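PDB 6BVD: light Chain from Clostridium botulinum, which acts as the zinc-dependent protease domain of a mosaic botulinum neurotoxin, probably cleaving a neuronal SNARE protein and so blocking neurotransmitter release. Local coordinates for residues Pro379-Asp384 and Asp391-Gly396; Pro222-Met227 and Phe360-Arg365; Val5-Phe10 and Arg99-Pro104; Asn87-Ile92 and Leu155-Pro160. All coordinates share one frame; numbering follows the deposited sequence.

Interaction 1: Pro379-Asp384 and Asp391-Gly396. With CA (calcium ion), chain C.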
# COMPACT_ATOMS: atom_id res chain seq x y z
N PRO A 379 6.83 -11.77 13.31
CA PRO A 379 6.40 -10.72 14.24
C PRO A 379 6.06 -9.35 13.62
O PRO A 379 5.34 -8.58 14.29
CB PRO A 379 7.59 -10.58 15.18
CG PRO A 379 8.77 -10.97 14.33
CD PRO A 379 8.27 -12.09 13.47
N ASN A 380 6.55 -9.06 12.42
CA ASN A 380 6.43 -7.71 11.88
C ASN A 380 5.89 -7.56 10.46
O ASN A 380 6.43 -6.77 9.67
CB ASN A 380 7.80 -7.02 11.93
CG ASN A 380 8.37 -6.97 13.33
OD1 ASN A 380 9.42 -7.57 13.62
ND2 ASN A 380 7.66 -6.30 14.23
N LEU A 381 4.85 -8.30 10.13
CA LEU A 381 4.25 -8.23 8.81
C LEU A 381 3.67 -6.83 8.57
O LEU A 381 3.58 -6.37 7.42
CB LEU A 381 3.18 -9.31 8.65
CG LEU A 381 3.70 -10.77 8.67
CD1 LEU A 381 2.55 -11.77 8.65
CD2 LEU A 381 4.63 -11.00 7.47
N LEU A 382 3.28 -6.17 9.65
CA LEU A 382 2.66 -4.84 9.55
C LEU A 382 3.66 -3.70 9.32
O LEU A 382 3.25 -2.61 8.96
CB LEU A 382 1.86 -4.54 10.82
CG LEU A 382 0.56 -5.31 10.98
CD1 LEU A 382 0.02 -5.06 12.37
CD2 LEU A 382 -0.40 -4.79 9.95
N ASP A 383 4.96 -3.96 9.51
CA ASP A 383 6.03 -2.98 9.34
C ASP A 383 6.52 -2.90 7.88
O ASP A 383 7.15 -3.84 7.38
CB ASP A 383 7.20 -3.36 10.28
CG ASP A 383 8.31 -2.31 10.34
OD1 ASP A 383 8.54 -1.53 9.40
OD2 ASP A 383 9.02 -2.30 11.37
N ASP A 384 6.27 -1.76 7.23
CA ASP A 384 6.57 -1.61 5.80
C ASP A 384 8.07 -1.62 5.49
O ASP A 384 8.45 -1.70 4.32
CB ASP A 384 5.93 -0.32 5.25
CG ASP A 384 4.42 -0.51 4.94
OD1 ASP A 384 4.06 -1.52 4.31
OD2 ASP A 384 3.59 0.32 5.38
N ASP A 391 5.59 -5.46 -2.53
CA ASP A 391 6.77 -6.37 -2.77
C ASP A 391 6.96 -7.52 -1.80
O ASP A 391 7.87 -8.37 -1.99
CB ASP A 391 8.09 -5.56 -2.77
CG ASP A 391 8.20 -4.56 -3.91
OD1 ASP A 391 7.77 -4.86 -5.05
OD2 ASP A 391 8.73 -3.44 -3.65
N GLY A 392 6.18 -7.55 -0.72
CA GLY A 392 6.38 -8.53 0.32
C GLY A 392 7.69 -8.33 1.06
O GLY A 392 8.02 -7.22 1.50
N PHE A 393 8.45 -9.41 1.24
CA PHE A 393 9.73 -9.29 1.93
C PHE A 393 10.83 -8.75 1.03
O PHE A 393 11.87 -8.29 1.53
CB PHE A 393 10.21 -10.66 2.45
CG PHE A 393 9.32 -11.28 3.51
CD1 PHE A 393 9.26 -10.74 4.78
CD2 PHE A 393 8.62 -12.43 3.23
CE1 PHE A 393 8.46 -11.36 5.77
CE2 PHE A 393 7.83 -13.06 4.20
CZ PHE A 393 7.75 -12.50 5.47
N ASN A 394 10.61 -8.88 -0.27
CA ASN A 394 11.64 -8.64 -1.26
C ASN A 394 11.70 -7.15 -1.71
O ASN A 394 11.51 -6.82 -2.87
CB ASN A 394 11.43 -9.59 -2.46
CG ASN A 394 11.63 -11.08 -2.11
OD1 ASN A 394 12.55 -11.43 -1.35
ND2 ASN A 394 10.75 -11.94 -2.63
N ILE A 395 11.99 -6.28 -0.75
CA ILE A 395 12.05 -4.83 -0.92
C ILE A 395 13.40 -4.42 -1.54
O ILE A 395 14.45 -4.85 -1.08
CB ILE A 395 11.89 -4.12 0.44
CG1 ILE A 395 10.57 -4.54 1.11
CG2 ILE A 395 11.95 -2.63 0.28
CD1 ILE A 395 10.51 -4.21 2.65
N GLY A 396 13.34 -3.61 -2.59
CA GLY A 396 14.58 -3.05 -3.19
C GLY A 396 15.49 -4.18 -3.68
O GLY A 396 15.03 -5.12 -4.32
CA CA C . 1.86 -0.46 4.10

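Interaction 2: Pro222-Met227 and Phe360-Arg365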
# COMPACT_ATOMS: atom_id res chain seq x y z
N PRO A 222 3.27 -14.92 3.32
CA PRO A 222 1.87 -15.20 3.73
C PRO A 222 0.83 -14.86 2.67
O PRO A 222 -0.21 -15.52 2.68
CB PRO A 222 1.68 -14.30 4.97
CG PRO A 222 3.03 -14.21 5.57
CD PRO A 222 3.99 -14.14 4.35
N ALA A 223 1.09 -13.92 1.76
CA ALA A 223 0.10 -13.61 0.72
C ALA A 223 -0.07 -14.79 -0.26
O ALA A 223 -1.18 -15.07 -0.76
CB ALA A 223 0.47 -12.32 -0.03
N LEU A 224 1.02 -15.50 -0.53
CA LEU A 224 0.98 -16.65 -1.41
C LEU A 224 0.30 -17.81 -0.68
O LEU A 224 -0.48 -18.55 -1.29
CB LEU A 224 2.42 -17.05 -1.90
CG LEU A 224 2.39 -18.18 -2.93
CD1 LEU A 224 1.59 -17.72 -4.17
CD2 LEU A 224 3.82 -18.64 -3.34
N ILE A 225 0.57 -17.93 0.63
CA ILE A 225 -0.09 -18.94 1.46
C ILE A 225 -1.62 -18.70 1.45
O ILE A 225 -2.38 -19.64 1.32
CB ILE A 225 0.43 -18.99 2.93
CG1 ILE A 225 1.95 -19.29 2.96
CG2 ILE A 225 -0.32 -20.05 3.72
CD1 ILE A 225 2.34 -20.63 2.28
N LEU A 226 -2.04 -17.44 1.55
CA LEU A 226 -3.48 -17.13 1.51
C LEU A 226 -4.05 -17.45 0.11
O LEU A 226 -5.10 -18.09 -0.04
CB LEU A 226 -3.70 -15.66 1.89
CG LEU A 226 -5.13 -15.12 1.81
CD1 LEU A 226 -6.10 -16.03 2.61
CD2 LEU A 226 -5.14 -13.65 2.30
N MET A 227 -3.32 -17.07 -0.94
CA MET A 227 -3.76 -17.40 -2.30
C MET A 227 -3.95 -18.93 -2.53
O MET A 227 -4.92 -19.37 -3.18
CB MET A 227 -2.80 -16.79 -3.33
CG MET A 227 -3.04 -15.26 -3.54
SD MET A 227 -2.06 -14.55 -4.87
CE MET A 227 -0.50 -14.26 -4.03
N PHE A 360 3.96 -12.85 -9.01
CA PHE A 360 4.26 -11.98 -7.89
C PHE A 360 5.76 -11.86 -7.55
O PHE A 360 6.14 -11.10 -6.64
CB PHE A 360 3.51 -12.49 -6.66
CG PHE A 360 2.07 -12.02 -6.57
CD1 PHE A 360 1.73 -10.99 -5.72
CD2 PHE A 360 1.09 -12.55 -7.38
CE1 PHE A 360 0.39 -10.51 -5.65
CE2 PHE A 360 -0.23 -12.11 -7.29
CZ PHE A 360 -0.56 -11.06 -6.45
N LYS A 361 6.61 -12.58 -8.28
CA LYS A 361 8.03 -12.62 -7.93
C LYS A 361 8.24 -12.96 -6.47
O LYS A 361 9.03 -12.32 -5.75
CB LYS A 361 8.71 -11.28 -8.29
CG LYS A 361 8.62 -10.99 -9.76
CD LYS A 361 9.31 -9.66 -10.08
CE LYS A 361 9.62 -9.54 -11.55
NZ LYS A 361 8.37 -9.29 -12.33
N ILE A 362 7.49 -13.99 -6.04
CA ILE A 362 7.65 -14.64 -4.78
C ILE A 362 8.32 -16.01 -5.00
O ILE A 362 7.98 -16.72 -5.93
CB ILE A 362 6.26 -14.84 -4.07
CG1 ILE A 362 5.67 -13.48 -3.64
CG2 ILE A 362 6.41 -15.76 -2.88
CD1 ILE A 362 4.16 -13.62 -3.08
N LYS A 363 9.32 -16.34 -4.21
CA LYS A 363 9.94 -17.67 -4.31
C LYS A 363 9.07 -18.66 -3.58
O LYS A 363 8.58 -18.36 -2.49
CB LYS A 363 11.36 -17.68 -3.71
CG LYS A 363 12.16 -18.95 -4.12
CD LYS A 363 13.54 -19.00 -3.45
CE LYS A 363 14.44 -20.13 -4.01
NZ LYS A 363 14.73 -20.02 -5.50
N THR A 364 8.88 -19.84 -4.16
CA THR A 364 8.14 -20.88 -3.48
C THR A 364 8.86 -22.21 -3.61
O THR A 364 9.90 -22.36 -4.32
CB THR A 364 6.69 -20.96 -4.01
OG1 THR A 364 5.86 -21.61 -3.05
CG2 THR A 364 6.60 -21.66 -5.33
N ARG A 365 8.33 -23.16 -2.86
CA ARG A 365 8.84 -24.52 -2.76
C ARG A 365 8.84 -25.23 -4.10
O ARG A 365 8.09 -24.90 -5.01
CB ARG A 365 7.97 -25.31 -1.74
CG ARG A 365 6.54 -25.30 -2.15
CD ARG A 365 5.59 -26.00 -1.15
NE ARG A 365 4.19 -25.66 -1.41
CZ ARG A 365 3.14 -26.22 -0.78
NH1 ARG A 365 3.33 -27.16 0.14
NH2 ARG A 365 1.89 -25.84 -1.07

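Interaction 3: Val5-Phe10 and Arg99-Pro104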
# COMPACT_ATOMS: atom_id res chain seq x y z
N VAL A 5 -11.58 -5.57 -7.35
CA VAL A 5 -12.44 -5.40 -6.20
C VAL A 5 -11.89 -4.34 -5.24
O VAL A 5 -10.72 -3.93 -5.30
CB VAL A 5 -12.63 -6.73 -5.46
CG1 VAL A 5 -12.83 -7.84 -6.46
CG2 VAL A 5 -11.44 -7.05 -4.56
N VAL A 6 -12.77 -3.90 -4.36
CA VAL A 6 -12.45 -2.98 -3.29
C VAL A 6 -12.13 -3.72 -1.99
O VAL A 6 -12.90 -4.58 -1.53
CB VAL A 6 -13.64 -2.01 -3.05
CG1 VAL A 6 -13.41 -1.16 -1.82
CG2 VAL A 6 -13.88 -1.17 -4.31
N ILE A 7 -10.97 -3.43 -1.39
CA ILE A 7 -10.61 -4.00 -0.10
C ILE A 7 -11.00 -3.01 1.00
O ILE A 7 -10.56 -1.87 0.97
CB ILE A 7 -9.09 -4.33 -0.05
CG1 ILE A 7 -8.70 -5.31 -1.18
CG2 ILE A 7 -8.73 -4.87 1.30
CD1 ILE A 7 -9.52 -6.63 -1.18
N ASN A 8 -11.86 -3.43 1.94
CA ASN A 8 -12.26 -2.53 3.04
C ASN A 8 -11.32 -2.55 4.23
O ASN A 8 -10.73 -3.58 4.50
CB ASN A 8 -13.68 -2.94 3.51
CG ASN A 8 -14.67 -2.90 2.38
OD1 ASN A 8 -14.81 -1.89 1.71
ND2 ASN A 8 -15.36 -4.00 2.16
N SER A 9 -11.22 -1.45 4.98
CA SER A 9 -10.49 -1.39 6.26
C SER A 9 -11.45 -1.16 7.45
O SER A 9 -12.55 -0.62 7.29
CB SER A 9 -9.42 -0.28 6.24
OG SER A 9 -8.34 -0.65 5.38
N PHE A 10 -11.04 -1.63 8.62
CA PHE A 10 -11.82 -1.59 9.86
C PHE A 10 -10.88 -1.89 11.02
O PHE A 10 -9.83 -2.53 10.84
CB PHE A 10 -12.99 -2.61 9.84
CG PHE A 10 -12.79 -3.76 8.85
CD1 PHE A 10 -11.76 -4.68 9.02
CD2 PHE A 10 -13.63 -3.89 7.75
CE1 PHE A 10 -11.56 -5.72 8.11
CE2 PHE A 10 -13.44 -4.93 6.82
CZ PHE A 10 -12.41 -5.85 7.01
N ARG A 99 -2.17 -6.86 -0.80
CA ARG A 99 -1.02 -7.39 -1.56
C ARG A 99 -1.54 -8.21 -2.76
O ARG A 99 -1.14 -8.00 -3.90
CB ARG A 99 -0.13 -8.23 -0.63
CG ARG A 99 1.01 -9.06 -1.33
CD ARG A 99 2.27 -9.02 -0.50
NE ARG A 99 3.36 -9.83 -1.08
CZ ARG A 99 4.03 -9.54 -2.20
NH1 ARG A 99 3.73 -8.45 -2.92
NH2 ARG A 99 5.00 -10.35 -2.61
N ILE A 100 -2.51 -9.10 -2.50
CA ILE A 100 -3.08 -9.91 -3.56
C ILE A 100 -3.70 -9.02 -4.64
O ILE A 100 -3.57 -9.28 -5.86
CB ILE A 100 -4.15 -10.88 -3.00
CG1 ILE A 100 -3.50 -11.90 -2.04
CG2 ILE A 100 -4.80 -11.58 -4.14
CD1 ILE A 100 -4.51 -12.75 -1.21
N ASN A 101 -4.34 -7.94 -4.21
CA ASN A 101 -4.99 -7.04 -5.16
C ASN A 101 -4.00 -6.08 -5.84
O ASN A 101 -4.44 -5.21 -6.57
CB ASN A 101 -6.12 -6.23 -4.45
CG ASN A 101 -7.34 -6.00 -5.33
OD1 ASN A 101 -7.64 -6.81 -6.21
ND2 ASN A 101 -8.06 -4.89 -5.10
N SER A 102 -2.69 -6.23 -5.60
CA SER A 102 -1.73 -5.24 -6.16
C SER A 102 -1.21 -5.64 -7.54
O SER A 102 -0.55 -4.84 -8.21
CB SER A 102 -0.52 -5.00 -5.23
OG SER A 102 0.36 -6.14 -5.22
N LYS A 103 -1.50 -6.86 -7.97
CA LYS A 103 -1.10 -7.27 -9.31
C LYS A 103 -2.26 -7.90 -10.03
O LYS A 103 -3.10 -8.54 -9.39
CB LYS A 103 0.08 -8.24 -9.24
CG LYS A 103 1.38 -7.56 -8.79
CD LYS A 103 2.50 -8.55 -8.57
CE LYS A 103 3.65 -7.90 -7.84
NZ LYS A 103 4.24 -6.78 -8.63
N PRO A 104 -2.30 -7.78 -11.37
CA PRO A 104 -3.39 -8.33 -12.18
C PRO A 104 -3.71 -9.80 -11.94
O PRO A 104 -4.89 -10.16 -11.83
CB PRO A 104 -2.89 -8.12 -13.62
CG PRO A 104 -2.07 -6.82 -13.52
CD PRO A 104 -1.39 -6.91 -12.16
O HOH W 1 -9.64 -7.60 -7.70

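Interaction 4: Asn87-Ile92 and Leu155-Pro160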
# COMPACT_ATOMS: atom_id res chain seq x y z
N ASN A 87 -7.49 -7.45 16.58
CA ASN A 87 -7.34 -6.30 15.70
C ASN A 87 -6.06 -6.41 14.87
O ASN A 87 -6.04 -6.05 13.70
CB ASN A 87 -7.35 -5.00 16.51
CG ASN A 87 -7.24 -3.78 15.61
OD1 ASN A 87 -8.15 -3.48 14.84
ND2 ASN A 87 -6.11 -3.09 15.68
N LYS A 88 -5.00 -6.90 15.48
CA LYS A 88 -3.75 -7.07 14.77
C LYS A 88 -3.95 -8.05 13.61
O LYS A 88 -3.55 -7.77 12.48
CB LYS A 88 -2.64 -7.56 15.71
CG LYS A 88 -1.26 -7.45 15.08
CD LYS A 88 -0.22 -8.26 15.85
CE LYS A 88 1.16 -8.12 15.20
NZ LYS A 88 2.18 -8.91 15.93
N TYR A 89 -4.64 -9.17 13.90
CA TYR A 89 -4.99 -10.19 12.91
C TYR A 89 -5.79 -9.57 11.75
O TYR A 89 -5.54 -9.85 10.57
CB TYR A 89 -5.81 -11.35 13.60
CG TYR A 89 -6.24 -12.44 12.67
CD1 TYR A 89 -5.55 -13.66 12.61
CD2 TYR A 89 -7.36 -12.26 11.85
CE1 TYR A 89 -5.94 -14.65 11.73
CE2 TYR A 89 -7.77 -13.25 10.98
CZ TYR A 89 -7.07 -14.45 10.93
OH TYR A 89 -7.50 -15.41 10.06
N LEU A 90 -6.79 -8.75 12.08
CA LEU A 90 -7.56 -8.05 11.06
C LEU A 90 -6.64 -7.17 10.17
O LEU A 90 -6.78 -7.17 8.96
CB LEU A 90 -8.59 -7.15 11.70
CG LEU A 90 -9.90 -7.78 12.15
CD1 LEU A 90 -10.89 -6.65 12.55
CD2 LEU A 90 -10.47 -8.66 11.05
N GLN A 91 -5.74 -6.41 10.78
CA GLN A 91 -4.89 -5.52 9.96
C GLN A 91 -3.95 -6.28 9.04
O GLN A 91 -3.58 -5.79 7.96
CB GLN A 91 -4.09 -4.56 10.85
CG GLN A 91 -4.94 -3.79 11.83
CD GLN A 91 -6.15 -3.12 11.21
OE1 GLN A 91 -6.05 -2.41 10.21
NE2 GLN A 91 -7.34 -3.35 11.81
N ILE A 92 -3.47 -7.43 9.49
CA ILE A 92 -2.58 -8.22 8.65
C ILE A 92 -3.39 -8.77 7.48
O ILE A 92 -2.94 -8.75 6.35
CB ILE A 92 -1.94 -9.36 9.49
CG1 ILE A 92 -1.05 -8.72 10.55
CG2 ILE A 92 -1.24 -10.41 8.59
CD1 ILE A 92 -0.48 -9.71 11.55
N LEU A 155 -17.67 -16.82 1.33
CA LEU A 155 -16.51 -17.26 2.12
C LEU A 155 -16.45 -16.60 3.50
O LEU A 155 -16.64 -15.40 3.64
CB LEU A 155 -15.19 -16.93 1.34
CG LEU A 155 -13.90 -17.13 2.14
CD1 LEU A 155 -13.66 -18.56 2.59
CD2 LEU A 155 -12.67 -16.63 1.25
N ILE A 156 -16.16 -17.40 4.51
CA ILE A 156 -15.93 -16.91 5.85
C ILE A 156 -14.57 -17.42 6.32
O ILE A 156 -14.33 -18.64 6.35
CB ILE A 156 -17.03 -17.39 6.83
CG1 ILE A 156 -18.40 -16.91 6.33
CG2 ILE A 156 -16.70 -16.92 8.25
CD1 ILE A 156 -19.56 -17.47 7.12
N ILE A 157 -13.70 -16.49 6.69
CA ILE A 157 -12.34 -16.79 7.14
C ILE A 157 -12.26 -16.63 8.62
O ILE A 157 -12.66 -15.61 9.13
CB ILE A 157 -11.27 -15.86 6.49
CG1 ILE A 157 -11.34 -15.91 4.95
CG2 ILE A 157 -9.84 -16.26 7.03
CD1 ILE A 157 -10.41 -14.81 4.21
N TRP A 158 -11.78 -17.67 9.31
CA TRP A 158 -11.49 -17.67 10.75
C TRP A 158 -9.98 -17.71 11.02
O TRP A 158 -9.20 -18.12 10.17
CB TRP A 158 -12.08 -18.90 11.44
CG TRP A 158 -13.53 -19.09 11.33
CD1 TRP A 158 -14.22 -19.48 10.24
CD2 TRP A 158 -14.47 -18.99 12.41
NE1 TRP A 158 -15.57 -19.58 10.56
CE2 TRP A 158 -15.73 -19.29 11.88
CE3 TRP A 158 -14.36 -18.67 13.75
CZ2 TRP A 158 -16.90 -19.31 12.67
CZ3 TRP A 158 -15.52 -18.64 14.54
CH2 TRP A 158 -16.77 -18.94 13.98
N GLY A 159 -9.60 -17.38 12.25
CA GLY A 159 -8.26 -17.63 12.76
C GLY A 159 -8.01 -19.12 12.90
O GLY A 159 -8.89 -19.91 12.61
N PRO A 160 -6.80 -19.51 13.33
CA PRO A 160 -6.50 -20.95 13.40
C PRO A 160 -7.27 -21.75 14.45
O PRO A 160 -7.75 -21.20 15.45
CB PRO A 160 -5.01 -20.97 13.76
CG PRO A 160 -4.78 -19.67 14.45
CD PRO A 160 -5.65 -18.69 13.72

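Interaction 1: Pro379-Asp384 and Asp391-Gly396
L381 and F393 meet at the better-packed end of this buried contact, where the L381 methyl CD2 lies 4.0 Å from F393 CZ and approaches the ring obliquely. With chi1 near -65° in both, the ends reach each other although neither CB points at the other segment. P222 of helix 222-237 touches both residues, and Y387 adds an edge-to-face ring contact to F393. A second touch is made by I395, whose CB points toward the other segment and whose CD1 stops 3.7 Å from the backbone O of D384.

Between these two points the fit is loose. The closest CA pair, L381 and G392, is 8.8 Å apart, only 105 Å² is buried in all, and no hydrogen bond crosses. Each segment is shaped instead by its own turn: a type I turn from N380 to D383, and a type II' turn from D391 to N394 with G392 at positive phi. On the more exposed side, D383 OD2 forms a salt bridge with R425.

The CB of D384 points away from the 391-396 segment, and its carboxylate binds calcium through both oxygens, D384 OD1 at 2.5 Å from the ion and D384 OD2 at 2.3 Å. E389 of the same chain and D384 and E389 of the second subunit also bind the ion, while K95 of each subunit hydrogen-bonds this carboxylate. One apolar touch and one methyl-to-carbonyl touch join the two segments, whereas the shared calcium and K95 of the second subunit join the loop to the other copy; the lysines probably offset the clustered acidic charge.

Interaction 2: Pro222-Met227 and Phe360-Arg365
Helix 222-237, which carries the zinc ligands H228 and H232, uses L224 and M227 near its start to pack against F360, I362 and T364, where the chain leaves helix 353-360. The M227 side chain bends at its last torsion (chi3 -83°), bringing the methyl CE over one face of the F360 ring, 3.9 Å from the centroid and only 8° off the normal. This is a CH-pi contact. The sulfur stands more obliquely, with M227 SD 4.4 Å from the same centroid and 32° off the normal, which makes the pair a Met-aromatic contact as well.

Just past the ring, K361 has positive phi and closes helix 353-360 with a Schellman motif. The chain then runs extended past L224, and I362 and T364 both direct their CB atoms at the helix. L224 CD2 fits between them, 3.9 Å from I362 CG2 and 3.6 Å from T364 OG1, while L224 CB meets I362 CD1 at 4.0 Å. The L224 and T364 side chains cross at about a right angle. The T364 hydroxyl, although it borders a methyl here, hydrogen-bonds E353 OE2, and E353 OE1 takes a salt bridge from R365 NH2.

Interaction 3: Val5-Phe10 and Arg99-Pro104
N101 points its CB toward V5, and its amide makes the one direct hydrogen bond of the contact. From CB the chain leaves with chi1 at -143°, away from a staggered value, which carries N101 CG to 4.0 Å from V5 O. At CG the two branches divide the work. N101 ND2 donates to V5 O over 2.8 Å; the bond is bent, with an N-H...O angle of 136°, and the donor sits 34° out of the carbonyl plane. The same nitrogen, N101 ND2, lies 4.0 Å from I7 CG1, whose side chain slides past that of N101 in the opposite direction. N101 OD1 turns to a water 2.6 Å away, which donates to it and in turn accepts from V5 N at 2.8 Å. Both polar backbone atoms of V5 are therefore addressed by one amide, directly at the carbonyl and through water at the N-H, and this pairing fixes which way the amide is turned. V5 CG2 comes within 4.1 Å of N101 OD1.

N101 is the first residue to leave the helical path of helix 83-100, in a type I turn from I100 to K103 that leads to K103, the N-cap of helix 104-115. V5 touches E111 and K114 of helix 104-115, whereas I7 packs on F97 and K98 of helix 83-100, so the N-terminal segment spans both helices. S102 gives R99 O, in the last turn of helix 83-100, two hydrogen bonds, one from S102 N at 2.9 Å and one from S102 OG at 2.7 Å, the latter in the carbonyl plane on a lone pair.

Interaction 4: Asn87-Ile92 and Leu155-Pro160
The Y89 ring lays its outer end against the backbone of G159, with both CE1 and CZ 3.9 Å from G159 CA. Y89 belongs to helix 83-100, and its partners lie at the end of strand 155-158 in the mixed sheet of the protease fold, so the contact packs a helix against a sheet. The approach is made by a single helical residue: Y89 CG is anti to the backbone N (chi1 179°), which extends the ring toward the strand, and Y89 supplies 66 of the 118 Å² buried. The glycine CA meets the ring obliquely.

At the tip, Y89 OH is 3.6 Å from G159 CA and 3.2 Å from W158 O. The latter is a polar approach rather than a hydrogen bond; the phenol instead hydrogen-bonds the backbone O of F197, just beyond the neighbouring strand 193-196. P49, P199 and I47 also touch the Y89 side chain. W158 sends its CB away from the helix, and its indole makes edge-to-face contacts with Y52 and F36, whereas I157 points its CB toward the helix. The branch of I157 that touches the tyrosine is CG2, anti to its own backbone N and 3.9 Å from Y89 OH.

How the interactions relate
Helix 83-100 joins interactions 3 and 4, whose centres are 15 Å apart, and F10 O of one probably accepts a hydrogen bond from Q91 NE2 of the other at 2.8 Å. R99 connects interaction 3 to two more contacts: R99 CG lies 3.6 Å from A223 CB in interaction 2, and R99 CZ is 3.3 Å from G392 N in interaction 1. L382 of interaction 1 also packs on K88, Q91 and I92 of interaction 4. Of the two metals, the zinc lies about 11 Å from the M227 side chain of interaction 2, while calcium is bound within interaction 1, between the subunits.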